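Local coordinates for protein cortical-lytic enzyme (Bacillus cereus, PDB 4S3J) that acts as an N-acetylglucosaminidase that degrades partially broken-down spore cortex peptidoglycan during germination, recognising its muramic acid delta-lactam residues, at residues L171-I176 with R213-D218. Numbering follows the deposited sequence.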
loop_
_atom_site.group_PDB
_atom_site.type_symbol
_atom_site.label_atom_id
_atom_site.label_comp_id
_atom_site.label_asym_id
_atom_site.label_seq_id
_atom_site.Cartn_x
_atom_site.Cartn_y
_atom_site.Cartn_z
ATOM N N LEU A 171 -7.699 -11.594 -11.352
ATOM C CA LEU A 171 -7.993 -11.225 -12.728
ATOM C C LEU A 171 -8.409 -9.767 -12.705
ATOM O O LEU A 171 -9.557 -9.441 -12.374
ATOM C CB LEU A 171 -9.091 -12.127 -13.309
ATOM C CG LEU A 171 -9.635 -11.750 -14.694
ATOM C CD1 LEU A 171 -8.539 -11.500 -15.701
ATOM C CD2 LEU A 171 -10.553 -12.833 -15.226
ATOM N N VAL A 172 -7.463 -8.881 -13.013
ATOM C CA VAL A 172 -7.721 -7.463 -12.955
ATOM C C VAL A 172 -8.217 -6.953 -14.299
ATOM O O VAL A 172 -7.502 -6.996 -15.285
ATOM C CB VAL A 172 -6.445 -6.669 -12.562
ATOM C CG1 VAL A 172 -6.733 -5.185 -12.495
ATOM C CG2 VAL A 172 -5.867 -7.165 -11.228
ATOM N N ILE A 173 -9.453 -6.467 -14.317
ATOM C CA ILE A 173 -10.094 -6.014 -15.543
ATOM C C ILE A 173 -10.351 -4.512 -15.492
ATOM O O ILE A 173 -11.005 -4.020 -14.569
ATOM C CB ILE A 173 -11.424 -6.769 -15.772
ATOM C CG1 ILE A 173 -11.155 -8.267 -15.895
ATOM C CG2 ILE A 173 -12.123 -6.294 -17.039
ATOM C CD1 ILE A 173 -12.348 -9.128 -15.590
ATOM N N THR A 174 -9.870 -3.793 -16.507
ATOM C CA THR A 174 -10.041 -2.344 -16.582
ATOM C C THR A 174 -10.859 -1.923 -17.793
ATOM O O THR A 174 -10.913 -2.633 -18.804
ATOM C CB THR A 174 -8.682 -1.600 -16.670
ATOM O OG1 THR A 174 -7.893 -2.122 -17.745
ATOM C CG2 THR A 174 -7.896 -1.763 -15.381
ATOM N N ASN A 175 -11.454 -0.735 -17.694
ATOM C CA ASN A 175 -12.113 -0.131 -18.859
ATOM C C ASN A 175 -11.200 0.903 -19.520
ATOM O O ASN A 175 -11.564 2.073 -19.690
ATOM C CB ASN A 175 -13.443 0.508 -18.464
ATOM C CG ASN A 175 -13.276 1.616 -17.459
ATOM O OD1 ASN A 175 -12.446 1.524 -16.545
ATOM N ND2 ASN A 175 -14.080 2.666 -17.602
ATOM N N ILE A 176 -9.989 0.465 -19.860
ATOM C CA ILE A 176 -9.011 1.304 -20.546
ATOM C C ILE A 176 -9.069 1.107 -22.051
ATOM O O ILE A 176 -9.091 -0.034 -22.535
ATOM C CB ILE A 176 -7.608 1.013 -20.040
ATOM C CG1 ILE A 176 -7.492 1.465 -18.592
ATOM C CG2 ILE A 176 -6.569 1.737 -20.900
ATOM C CD1 ILE A 176 -6.215 1.007 -17.882
ATOM N N ARG A 213 -8.640 -16.838 -8.864
ATOM C CA ARG A 213 -9.860 -17.095 -8.107
ATOM C C ARG A 213 -10.552 -15.837 -7.582
ATOM O O ARG A 213 -11.633 -15.926 -7.017
ATOM C CB ARG A 213 -9.568 -18.071 -6.954
ATOM C CG ARG A 213 -9.223 -19.478 -7.435
ATOM C CD ARG A 213 -9.003 -20.447 -6.283
ATOM N NE ARG A 213 -7.672 -20.352 -5.696
ATOM C CZ ARG A 213 -7.340 -20.870 -4.518
ATOM N NH1 ARG A 213 -8.238 -21.509 -3.782
ATOM N NH2 ARG A 213 -6.108 -20.746 -4.062
ATOM N N ASP A 214 -9.948 -14.664 -7.759
ATOM C CA ASP A 214 -10.649 -13.407 -7.502
ATOM C C ASP A 214 -10.722 -12.599 -8.786
ATOM O O ASP A 214 -9.704 -12.377 -9.438
ATOM C CB ASP A 214 -9.948 -12.571 -6.424
ATOM C CG ASP A 214 -10.672 -11.245 -6.152
ATOM O OD1 ASP A 214 -11.729 -11.256 -5.482
ATOM O OD2 ASP A 214 -10.195 -10.184 -6.604
ATOM N N ILE A 215 -11.930 -12.174 -9.139
ATOM C CA ILE A 215 -12.175 -11.319 -10.288
ATOM C C ILE A 215 -12.325 -9.892 -9.806
ATOM O O ILE A 215 -13.191 -9.596 -8.971
ATOM C CB ILE A 215 -13.448 -11.747 -11.063
ATOM C CG1 ILE A 215 -13.278 -13.125 -11.718
ATOM C CG2 ILE A 215 -13.718 -10.783 -12.223
ATOM C CD1 ILE A 215 -13.180 -14.282 -10.823
ATOM N N HIS A 216 -11.449 -9.023 -10.296
ATOM C CA HIS A 216 -11.364 -7.655 -9.817
ATOM C C HIS A 216 -11.643 -6.622 -10.908
ATOM O O HIS A 216 -10.902 -6.544 -11.879
ATOM C CB HIS A 216 -9.974 -7.369 -9.252
ATOM C CG HIS A 216 -9.859 -6.012 -8.637
ATOM N ND1 HIS A 216 -10.125 -5.779 -7.316
ATOM C CD2 HIS A 216 -9.556 -4.804 -9.182
ATOM C CE1 HIS A 216 -9.976 -4.489 -7.050
ATOM N NE2 HIS A 216 -9.640 -3.882 -8.173
ATOM N N PHE A 217 -12.680 -5.807 -10.719
ATOM C CA PHE A 217 -12.982 -4.730 -11.649
ATOM C C PHE A 217 -12.442 -3.396 -11.178
ATOM O O PHE A 217 -12.753 -2.909 -10.064
ATOM C CB PHE A 217 -14.486 -4.635 -11.883
ATOM C CG PHE A 217 -15.046 -5.837 -12.547
ATOM C CD1 PHE A 217 -14.914 -5.999 -13.914
ATOM C CD2 PHE A 217 -15.704 -6.812 -11.818
ATOM C CE1 PHE A 217 -15.407 -7.109 -14.540
ATOM C CE2 PHE A 217 -16.212 -7.935 -12.446
ATOM C CZ PHE A 217 -16.063 -8.081 -13.812
ATOM N N ASP A 218 -11.545 -2.859 -11.991
ATOM C CA ASP A 218 -11.079 -1.500 -11.826
ATOM C C ASP A 218 -11.669 -0.678 -12.962
ATOM O O ASP A 218 -11.006 -0.425 -13.967
ATOM C CB ASP A 218 -9.560 -1.426 -11.821
ATOM C CG ASP A 218 -9.055 -0.009 -11.622
ATOM O OD1 ASP A 218 -9.859 0.848 -11.182
ATOM O OD2 ASP A 218 -7.860 0.240 -11.876
#
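Ile173 CG1 and Phe217 CG both stand anti to their carbonyl carbons (chi1 -60° and -65°), and the extended second torsion of Ile173 carries CD1 to 3.8 Å from Phe217 CE1, oblique to the ring. Ile173 CD1 also touches Ile215 CG2 at 4.0 Å. Leu171, Ile173 and Ile215 pack on Ile203 of helix 193-210, while Phe217 meets Phe233 of helix 227-240 edge-to-face. The backbones beneath run parallel, Leu171 beside Ile215 and Ile173 beside Phe217. Leu171 N donates to Asp214 O at 2.9 Å and Ile173 N to His216 O at 2.8 Å, the latter nearly straight at hydrogen (173°); in return, His216 N and Asp218 N donate to Leu171 O and Ile173 O. The sheet's other face carries Val172, Thr174, His216 and Asp218. Here the His216 ring is held at both nitrogens, ND1 by Ser248 and NE2 by Thr250, with Val172 CG1 obliquely beside it. Thr174 CG2 lies 3.9 Å from Asp218 CB, and Thr174 OG1 is hydrogen-bonded to Ser140 OG. Asp218 OD1 lies close to OE2 of Glu220, the probable proton donor, a contact between two acids; Asn175 ND2 is hydrogen-bonded to Glu220 O. Parallel strands with helices outside and a largely polar inner face characterise the family 18 TIM barrel; Asp218 and Glu220, the Asp-x-Glu end of its signature, follow strand 214-218 to the probable active site.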